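Local coordinates for hypothetical protein (Pyrococcus furiosus, PDB 2FZF), which is of unknown function but belongs to the rubrerythrin family of the ferritin-like clan, whose characterised members commonly carry a di-iron centre inside a four-helix bundle, at residues 98-103 against 107-112; 23-28 against 67-72. One frame throughout, in Å; residues are numbered along the deposited sequence.

Contact 1 (98-103 against 107-112); sequences RELEKV and IDLIRW
The guanidinium of R98 meets a methyl of L109. The two side chains reach for each other from opposite directions, and R98 NH1 comes to 3.8 Å from L109 CD2. R98 NH2 is 4.0 Å from the same L109 CD2, so the methyl meets both terminal nitrogens, obliquely to the guanidinium plane. In R98, CG lies between the backbone N and the carbonyl carbon (chi1 55°) and the chain then runs extended to NE, which carries the guanidinium across to the helix.

Two apolar pairs add to this. L100 gives a looser touch, its CD2 4.5 Å from L109 CD2, and V103 CG1 rests 4.0 Å from I107 CD1.

The setting is the long crossover that joins the second and third helices of a ferritin-like four-helix bundle: 98-103 is its last stretch, lying against the early turns of helix 103-129. Other helices close over the apolar groups, with L109 also on F38 and L42 of helix 21-44, and I107 on Y158 and L161 of helix 134-164.

Backbone bonding is local. I107 N donates to V103 O at 2.8 Å, from residue i+4 to residue i, although the position of that carbonyl oxygen is less certain.

Charged groups pair within each segment. R111 NH2 forms a salt bridge of 2.9 Å with D108 OD2 (N-H...O angle 156°), nearly in the guanidinium plane and on the anti side of the carboxylate, tilted 23° out of the carboxylate plane. Q104 NE2 is bonded to the same atom, so that OD2 takes hydrogen bonds from both Q104 and R111. In the loop, K102 NZ meets E101 OE2 at 3.0 Å, nearly along the C-O axis.

Contact 2 (23-28 against 67-72); sequences ELLGMA and ALLRKL
Segments 23-28 and 67-72, on helices 21-44 and 63-76, run nearly antiparallel, with an angle of 163° between their N-to-C directions, their axes 9.9 Å apart at closest approach and the CA atoms of L25 and L69 nearest each other at 7.3 Å. This is the packing of the first helix of a ferritin-like four-helix bundle against the later part of the second. The second helix is built here in two pieces, 51-61 and 63-76.

Four buried residues make the seam, all pointing toward the opposite helix: L25 and A28 on one side, L69 and L72 on the other. Each pair is spaced three residues apart, and so presents one turn's worth of apolar surface. L69 and L25 sit at the middle, each with two partners. L69 divides its two methyls between neighbours, with CD2 4.4 Å from L25 CD2 and CD1 turned to A28. Its CG lies anti to the carbonyl carbon (chi1 -73°), beside the backbone N, and the fork beyond it spans the step from L25 to A28. L25 in turn uses one methyl for two partners, since its CD2 is also 4.4 Å from L72 CD1.

The remaining two helices of the bundle close the core over this seam: L69 also packs on Y124 of helix 103-129 and on M140 and L143 of helix 134-164, while L25 touches L127. Beside the apolar strip, R70 starts away from segment 23-28, and its side chain touches I29 and I33 further along helix 21-44, with NH1 in a salt bridge to E66. Where the backbone of segment 23-28 is approached most directly, L69 CD1 sits 3.6 Å from A28 CB and 3.7 Å from A28 C.

Overall arrangement
The two contacts lie on opposite sides of the chain's centre, with their own centres 29 Å apart and their nearest atoms about 14 Å apart. Contact 2, centred 13 Å from the middle of the chain, is wholly buried and joins the first two helices of the bundle. Contact 1, centred 17 Å out, is a surface contact where the crossover enters the third helix. They follow one another along the chain, and helix 21-44 links them, supplying one side of contact 2 and packing on L109 in contact 1. No active site has been established for this protein, and neither contact can be assigned to a metal site like that of rubrerythrin relatives.

Contact 1 (98-103 against 107-112)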
ATOM      1  N   ARG A  98       5.654 -12.991 -22.586  1.00 67.20           N
ATOM      2  CA  ARG A  98       6.870 -12.586 -23.299  1.00 68.30           C
ATOM      3  C   ARG A  98       8.043 -12.264 -22.370  1.00 68.86           C
ATOM      4  O   ARG A  98       7.885 -12.169 -21.154  1.00 69.40           O
ATOM      5  CB  ARG A  98       6.587 -11.365 -24.185  1.00 70.15           C
ATOM      6  CG  ARG A  98       5.981 -10.152 -23.466  1.00 71.93           C
ATOM      7  CD  ARG A  98       5.772  -9.000 -24.456  1.00 75.96           C
ATOM      8  NE  ARG A  98       4.672  -8.087 -24.097  1.00 79.60           N
ATOM      9  CZ  ARG A  98       4.803  -6.939 -23.432  1.00 80.26           C
ATOM     10  NH1 ARG A  98       3.730  -6.203 -23.176  1.00 80.69           N
ATOM     11  NH2 ARG A  98       5.998  -6.517 -23.033  1.00 80.67           N
ATOM     12  N   GLU A  99       9.227 -12.089 -22.946  1.00 68.93           N
ATOM     13  CA  GLU A  99      10.399 -11.773 -22.146  1.00 68.39           C
ATOM     14  C   GLU A  99      10.633 -10.263 -22.136  1.00 67.60           C
ATOM     15  O   GLU A  99      10.565  -9.600 -23.173  1.00 66.97           O
ATOM     16  CB  GLU A  99      11.623 -12.515 -22.697  1.00 68.73           C
ATOM     17  CG  GLU A  99      11.392 -14.026 -22.881  1.00 70.44           C
ATOM     18  CD  GLU A  99      12.635 -14.780 -23.351  1.00 71.61           C
ATOM     19  OE1 GLU A  99      13.249 -14.354 -24.359  1.00 72.05           O
ATOM     20  OE2 GLU A  99      12.989 -15.807 -22.718  1.00 70.32           O
ATOM     21  N   LEU A 100      10.883  -9.727 -20.947  1.00 66.99           N
ATOM     22  CA  LEU A 100      11.127  -8.302 -20.767  1.00 66.52           C
ATOM     23  C   LEU A 100      12.570  -8.014 -21.147  1.00 65.73           C
ATOM     24  O   LEU A 100      13.497  -8.465 -20.479  1.00 67.07           O
ATOM     25  CB  LEU A 100      10.863  -7.921 -19.316  1.00 66.51           C
ATOM     26  CG  LEU A 100       9.433  -8.298 -18.908  1.00 68.55           C
ATOM     27  CD1 LEU A 100       9.316  -8.312 -17.402  1.00 69.43           C
ATOM     28  CD2 LEU A 100       8.432  -7.329 -19.536  1.00 67.91           C
ATOM     29  N   GLU A 101      12.742  -7.249 -22.221  1.00 63.33           N
ATOM     30  CA  GLU A 101      14.059  -6.922 -22.747  1.00 60.59           C
ATOM     31  C   GLU A 101      14.642  -5.617 -22.227  1.00 58.00           C
ATOM     32  O   GLU A 101      15.853  -5.486 -22.035  1.00 57.20           O
ATOM     33  CB  GLU A 101      13.989  -6.849 -24.271  1.00 63.51           C
ATOM     34  CG  GLU A 101      13.444  -8.100 -24.960  1.00 65.46           C
ATOM     35  CD  GLU A 101      12.504  -7.746 -26.107  1.00 66.67           C
ATOM     36  OE1 GLU A 101      12.131  -8.651 -26.886  1.00 68.04           O
ATOM     37  OE2 GLU A 101      12.132  -6.555 -26.219  1.00 66.17           O
ATOM     38  N   LYS A 102      13.778  -4.643 -22.010  1.00 55.16           N
ATOM     39  CA  LYS A 102      14.229  -3.351 -21.541  1.00 52.24           C
ATOM     40  C   LYS A 102      13.428  -2.898 -20.346  1.00 51.37           C
ATOM     41  O   LYS A 102      12.364  -3.439 -20.057  1.00 52.37           O
ATOM     42  CB  LYS A 102      14.097  -2.335 -22.670  1.00 50.66           C
ATOM     43  CG  LYS A 102      12.938  -2.642 -23.579  1.00 47.35           C
ATOM     44  CD  LYS A 102      12.931  -1.747 -24.772  1.00 46.71           C
ATOM     45  CE  LYS A 102      12.008  -2.310 -25.810  1.00 43.64           C
ATOM     46  NZ  LYS A 102      12.579  -3.593 -26.266  1.00 46.46           N
ATOM     47  N   VAL A 103      13.957  -1.898 -19.652  1.00 50.18           N
ATOM     48  CA  VAL A 103      13.297  -1.336 -18.486  1.00 48.38           C
ATOM     49  C   VAL A 103      11.966  -0.693 -18.882  1.00 46.57           C
ATOM     50  O   VAL A 103      11.032  -0.664 -18.085  1.00 45.33           O
ATOM     51  CB  VAL A 103      14.172  -0.254 -17.816  1.00 49.94           C
ATOM     52  CG1 VAL A 103      13.513   0.228 -16.527  1.00 50.31           C
ATOM     53  CG2 VAL A 103      15.561  -0.799 -17.545  1.00 50.21           C
ATOM     54  N   ILE A 107       8.384  -0.765 -17.138  1.00 40.76           N
ATOM     55  CA  ILE A 107       7.695   0.489 -16.839  1.00 40.24           C
ATOM     56  C   ILE A 107       6.233   0.448 -17.263  1.00 39.61           C
ATOM     57  O   ILE A 107       5.340   0.760 -16.480  1.00 40.62           O
ATOM     58  CB  ILE A 107       8.348   1.683 -17.560  1.00 42.55           C
ATOM     59  CG1 ILE A 107       9.826   1.795 -17.162  1.00 44.46           C
ATOM     60  CG2 ILE A 107       7.592   2.977 -17.216  1.00 42.68           C
ATOM     61  CD1 ILE A 107      10.063   2.056 -15.680  1.00 43.11           C
ATOM     62  N   ASP A 108       6.003   0.070 -18.513  1.00 37.96           N
ATOM     63  CA  ASP A 108       4.667  -0.019 -19.072  1.00 36.10           C
ATOM     64  C   ASP A 108       3.772  -0.899 -18.205  1.00 35.60           C
ATOM     65  O   ASP A 108       2.738  -0.448 -17.723  1.00 37.00           O
ATOM     66  CB  ASP A 108       4.743  -0.591 -20.499  1.00 36.52           C
ATOM     67  CG  ASP A 108       5.396   0.379 -21.508  1.00 35.30           C
ATOM     68  OD1 ASP A 108       5.646  -0.040 -22.664  1.00 31.94           O
ATOM     69  OD2 ASP A 108       5.642   1.553 -21.154  1.00 36.37           O
ATOM     70  N   LEU A 109       4.187  -2.148 -18.010  1.00 35.41           N
ATOM     71  CA  LEU A 109       3.447  -3.124 -17.211  1.00 34.27           C
ATOM     72  C   LEU A 109       3.158  -2.673 -15.771  1.00 33.20           C
ATOM     73  O   LEU A 109       2.113  -3.013 -15.215  1.00 33.51           O
ATOM     74  CB  LEU A 109       4.208  -4.464 -17.191  1.00 35.88           C
ATOM     75  CG  LEU A 109       3.931  -5.579 -18.217  1.00 33.63           C
ATOM     76  CD1 LEU A 109       2.434  -5.770 -18.292  1.00 34.90           C
ATOM     77  CD2 LEU A 109       4.483  -5.252 -19.577  1.00 35.56           C
ATOM     78  N   ILE A 110       4.074  -1.931 -15.150  1.00 31.58           N
ATOM     79  CA  ILE A 110       3.806  -1.464 -13.788  1.00 30.61           C
ATOM     80  C   ILE A 110       2.828  -0.291 -13.873  1.00 30.12           C
ATOM     81  O   ILE A 110       1.977  -0.128 -13.013  1.00 30.63           O
ATOM     82  CB  ILE A 110       5.089  -0.977 -13.037  1.00 28.87           C
ATOM     83  CG1 ILE A 110       6.094  -2.126 -12.844  1.00 28.37           C
ATOM     84  CG2 ILE A 110       4.708  -0.437 -11.670  1.00 28.94           C
ATOM     85  CD1 ILE A 110       5.633  -3.234 -11.925  1.00 23.37           C
ATOM     86  N   ARG A 111       2.941   0.516 -14.923  1.00 32.60           N
ATOM     87  CA  ARG A 111       2.066   1.677 -15.094  1.00 33.12           C
ATOM     88  C   ARG A 111       0.615   1.238 -15.261  1.00 34.58           C
ATOM     89  O   ARG A 111      -0.281   1.830 -14.664  1.00 33.92           O
ATOM     90  CB  ARG A 111       2.529   2.493 -16.301  1.00 33.52           C
ATOM     91  CG  ARG A 111       2.242   3.992 -16.198  1.00 33.42           C
ATOM     92  CD  ARG A 111       2.791   4.731 -17.392  1.00 33.97           C
ATOM     93  NE  ARG A 111       2.312   4.124 -18.631  1.00 38.05           N
ATOM     94  CZ  ARG A 111       3.101   3.535 -19.527  1.00 39.54           C
ATOM     95  NH1 ARG A 111       2.579   3.001 -20.619  1.00 40.91           N
ATOM     96  NH2 ARG A 111       4.412   3.489 -19.338  1.00 37.63           N
ATOM     97  N   TRP A 112       0.397   0.196 -16.070  1.00 34.72           N
ATOM     98  CA  TRP A 112      -0.937  -0.365 -16.305  1.00 35.44           C
ATOM     99  C   TRP A 112      -1.488  -1.041 -15.054  1.00 36.43           C
ATOM    100  O   TRP A 112      -2.695  -1.051 -14.822  1.00 36.24           O
ATOM    101  CB  TRP A 112      -0.906  -1.394 -17.442  1.00 37.77           C
ATOM    102  CG  TRP A 112      -1.078  -0.776 -18.807  1.00 41.99           C
ATOM    103  CD1 TRP A 112      -0.111  -0.590 -19.768  1.00 40.96           C
ATOM    104  CD2 TRP A 112      -2.267  -0.158 -19.313  1.00 43.78           C
ATOM    105  NE1 TRP A 112      -0.629   0.115 -20.828  1.00 41.02           N
ATOM    106  CE2 TRP A 112      -1.952   0.394 -20.577  1.00 42.66           C
ATOM    107  CE3 TRP A 112      -3.578  -0.008 -18.816  1.00 45.60           C
ATOM    108  CZ2 TRP A 112      -2.889   1.085 -21.354  1.00 44.64           C
ATOM    109  CZ3 TRP A 112      -4.515   0.683 -19.594  1.00 45.99           C
ATOM    110  CH2 TRP A 112      -4.162   1.216 -20.846  1.00 45.47           C
TER

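Contact 2 (23-28 against 67-72)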
ATOM      1  N   GLU A  23     -23.999  -8.954 -11.757  1.00 53.27           N
ATOM      2  CA  GLU A  23     -23.181  -8.800 -12.953  1.00 49.85           C
ATOM      3  C   GLU A  23     -21.884  -8.125 -12.566  1.00 48.16           C
ATOM      4  O   GLU A  23     -20.798  -8.512 -13.011  1.00 48.43           O
ATOM      5  CB  GLU A  23     -23.911  -7.952 -13.989  1.00 49.85           C
ATOM      6  CG  GLU A  23     -24.826  -8.757 -14.891  1.00 48.76           C
ATOM      7  CD  GLU A  23     -25.493  -7.909 -15.959  1.00 48.27           C
ATOM      8  OE1 GLU A  23     -25.856  -8.476 -17.011  1.00 47.60           O
ATOM      9  OE2 GLU A  23     -25.657  -6.688 -15.741  1.00 45.66           O
ATOM     10  N   LEU A  24     -22.011  -7.103 -11.733  1.00 45.59           N
ATOM     11  CA  LEU A  24     -20.851  -6.382 -11.266  1.00 43.59           C
ATOM     12  C   LEU A  24     -19.992  -7.345 -10.450  1.00 42.64           C
ATOM     13  O   LEU A  24     -18.808  -7.513 -10.735  1.00 43.06           O
ATOM     14  CB  LEU A  24     -21.276  -5.164 -10.433  1.00 41.04           C
ATOM     15  CG  LEU A  24     -21.945  -4.028 -11.230  1.00 38.38           C
ATOM     16  CD1 LEU A  24     -22.295  -2.877 -10.301  1.00 35.68           C
ATOM     17  CD2 LEU A  24     -21.013  -3.551 -12.334  1.00 33.79           C
ATOM     18  N   LEU A  25     -20.578  -8.000  -9.454  1.00 41.08           N
ATOM     19  CA  LEU A  25     -19.787  -8.938  -8.673  1.00 40.45           C
ATOM     20  C   LEU A  25     -19.085  -9.938  -9.589  1.00 40.97           C
ATOM     21  O   LEU A  25     -17.953 -10.328  -9.319  1.00 44.02           O
ATOM     22  CB  LEU A  25     -20.647  -9.676  -7.649  1.00 39.81           C
ATOM     23  CG  LEU A  25     -21.083  -8.851  -6.434  1.00 36.23           C
ATOM     24  CD1 LEU A  25     -22.071  -9.661  -5.656  1.00 37.39           C
ATOM     25  CD2 LEU A  25     -19.911  -8.476  -5.567  1.00 34.52           C
ATOM     26  N   GLY A  26     -19.736 -10.347 -10.674  1.00 39.09           N
ATOM     27  CA  GLY A  26     -19.085 -11.272 -11.584  1.00 39.23           C
ATOM     28  C   GLY A  26     -17.856 -10.616 -12.211  1.00 39.78           C
ATOM     29  O   GLY A  26     -16.811 -11.241 -12.391  1.00 38.60           O
ATOM     30  N   MET A  27     -18.002  -9.339 -12.554  1.00 41.13           N
ATOM     31  CA  MET A  27     -16.931  -8.548 -13.140  1.00 39.24           C
ATOM     32  C   MET A  27     -15.761  -8.500 -12.173  1.00 36.21           C
ATOM     33  O   MET A  27     -14.613  -8.721 -12.568  1.00 34.41           O
ATOM     34  CB  MET A  27     -17.421  -7.123 -13.423  1.00 42.03           C
ATOM     35  CG  MET A  27     -18.298  -7.001 -14.662  1.00 47.87           C
ATOM     36  SD  MET A  27     -18.707  -5.285 -15.161  1.00 53.07           S
ATOM     37  CE  MET A  27     -17.113  -4.508 -14.959  1.00 52.29           C
ATOM     38  N   ALA A  28     -16.074  -8.206 -10.910  1.00 34.33           N
ATOM     39  CA  ALA A  28     -15.081  -8.123  -9.831  1.00 34.49           C
ATOM     40  C   ALA A  28     -14.271  -9.407  -9.752  1.00 33.86           C
ATOM     41  O   ALA A  28     -13.047  -9.382  -9.794  1.00 32.56           O
ATOM     42  CB  ALA A  28     -15.775  -7.873  -8.511  1.00 32.40           C
ATOM     43  N   ALA A  67     -11.684 -15.598  -3.626  1.00 45.76           N
ATOM     44  CA  ALA A  67     -12.448 -16.434  -2.714  1.00 45.32           C
ATOM     45  C   ALA A  67     -13.357 -15.574  -1.836  1.00 45.41           C
ATOM     46  O   ALA A  67     -14.453 -16.002  -1.487  1.00 47.08           O
ATOM     47  CB  ALA A  67     -11.506 -17.274  -1.854  1.00 44.11           C
ATOM     48  N   LEU A  68     -12.911 -14.367  -1.485  1.00 44.40           N
ATOM     49  CA  LEU A  68     -13.726 -13.482  -0.655  1.00 43.32           C
ATOM     50  C   LEU A  68     -14.974 -13.012  -1.394  1.00 41.65           C
ATOM     51  O   LEU A  68     -16.066 -12.949  -0.825  1.00 42.33           O
ATOM     52  CB  LEU A  68     -12.926 -12.253  -0.199  1.00 43.82           C
ATOM     53  CG  LEU A  68     -11.835 -12.451   0.870  1.00 45.47           C
ATOM     54  CD1 LEU A  68     -11.437 -11.091   1.429  1.00 42.97           C
ATOM     55  CD2 LEU A  68     -12.341 -13.346   2.003  1.00 43.61           C
ATOM     56  N   LEU A  69     -14.809 -12.684  -2.667  1.00 39.28           N
ATOM     57  CA  LEU A  69     -15.921 -12.214  -3.473  1.00 36.98           C
ATOM     58  C   LEU A  69     -16.895 -13.337  -3.769  1.00 37.02           C
ATOM     59  O   LEU A  69     -18.102 -13.130  -3.741  1.00 37.98           O
ATOM     60  CB  LEU A  69     -15.408 -11.636  -4.792  1.00 34.66           C
ATOM     61  CG  LEU A  69     -14.699 -10.288  -4.793  1.00 28.61           C
ATOM     62  CD1 LEU A  69     -14.111 -10.024  -6.154  1.00 27.98           C
ATOM     63  CD2 LEU A  69     -15.678  -9.211  -4.417  1.00 29.74           C
ATOM     64  N   ARG A  70     -16.360 -14.525  -4.049  1.00 37.08           N
ATOM     65  CA  ARG A  70     -17.180 -15.686  -4.383  1.00 36.02           C
ATOM     66  C   ARG A  70     -18.062 -16.027  -3.195  1.00 37.14           C
ATOM     67  O   ARG A  70     -19.176 -16.538  -3.351  1.00 37.86           O
ATOM     68  CB  ARG A  70     -16.297 -16.892  -4.760  1.00 35.82           C
ATOM     69  CG  ARG A  70     -15.172 -16.528  -5.730  1.00 36.67           C
ATOM     70  CD  ARG A  70     -14.806 -17.592  -6.760  1.00 35.33           C
ATOM     71  NE  ARG A  70     -15.862 -17.842  -7.741  1.00 38.67           N
ATOM     72  CZ  ARG A  70     -15.656 -18.130  -9.029  1.00 37.70           C
ATOM     73  NH1 ARG A  70     -14.423 -18.197  -9.518  1.00 34.75           N
ATOM     74  NH2 ARG A  70     -16.690 -18.386  -9.826  1.00 35.53           N
ATOM     75  N   LYS A  71     -17.558 -15.730  -2.004  1.00 36.51           N
ATOM     76  CA  LYS A  71     -18.307 -15.994  -0.797  1.00 37.06           C
ATOM     77  C   LYS A  71     -19.465 -15.026  -0.704  1.00 38.81           C
ATOM     78  O   LYS A  71     -20.595 -15.425  -0.413  1.00 40.15           O
ATOM     79  CB  LYS A  71     -17.430 -15.852   0.448  1.00 35.81           C
ATOM     80  CG  LYS A  71     -18.225 -16.103   1.724  1.00 34.85           C
ATOM     81  CD  LYS A  71     -17.365 -16.213   2.961  1.00 35.21           C
ATOM     82  CE  LYS A  71     -18.240 -16.350   4.194  1.00 34.49           C
ATOM     83  NZ  LYS A  71     -17.466 -16.521   5.455  1.00 36.97           N
ATOM     84  N   LEU A  72     -19.185 -13.751  -0.948  1.00 39.95           N
ATOM     85  CA  LEU A  72     -20.226 -12.738  -0.886  1.00 40.39           C
ATOM     86  C   LEU A  72     -21.300 -13.073  -1.927  1.00 40.70           C
ATOM     87  O   LEU A  72     -22.475 -13.165  -1.593  1.00 41.85           O
ATOM     88  CB  LEU A  72     -19.634 -11.346  -1.157  1.00 40.92           C
ATOM     89  CG  LEU A  72     -20.347 -10.102  -0.587  1.00 40.52           C
ATOM     90  CD1 LEU A  72     -19.698  -8.861  -1.143  1.00 41.42           C
ATOM     91  CD2 LEU A  72     -21.808 -10.105  -0.955  1.00 42.78           C
TER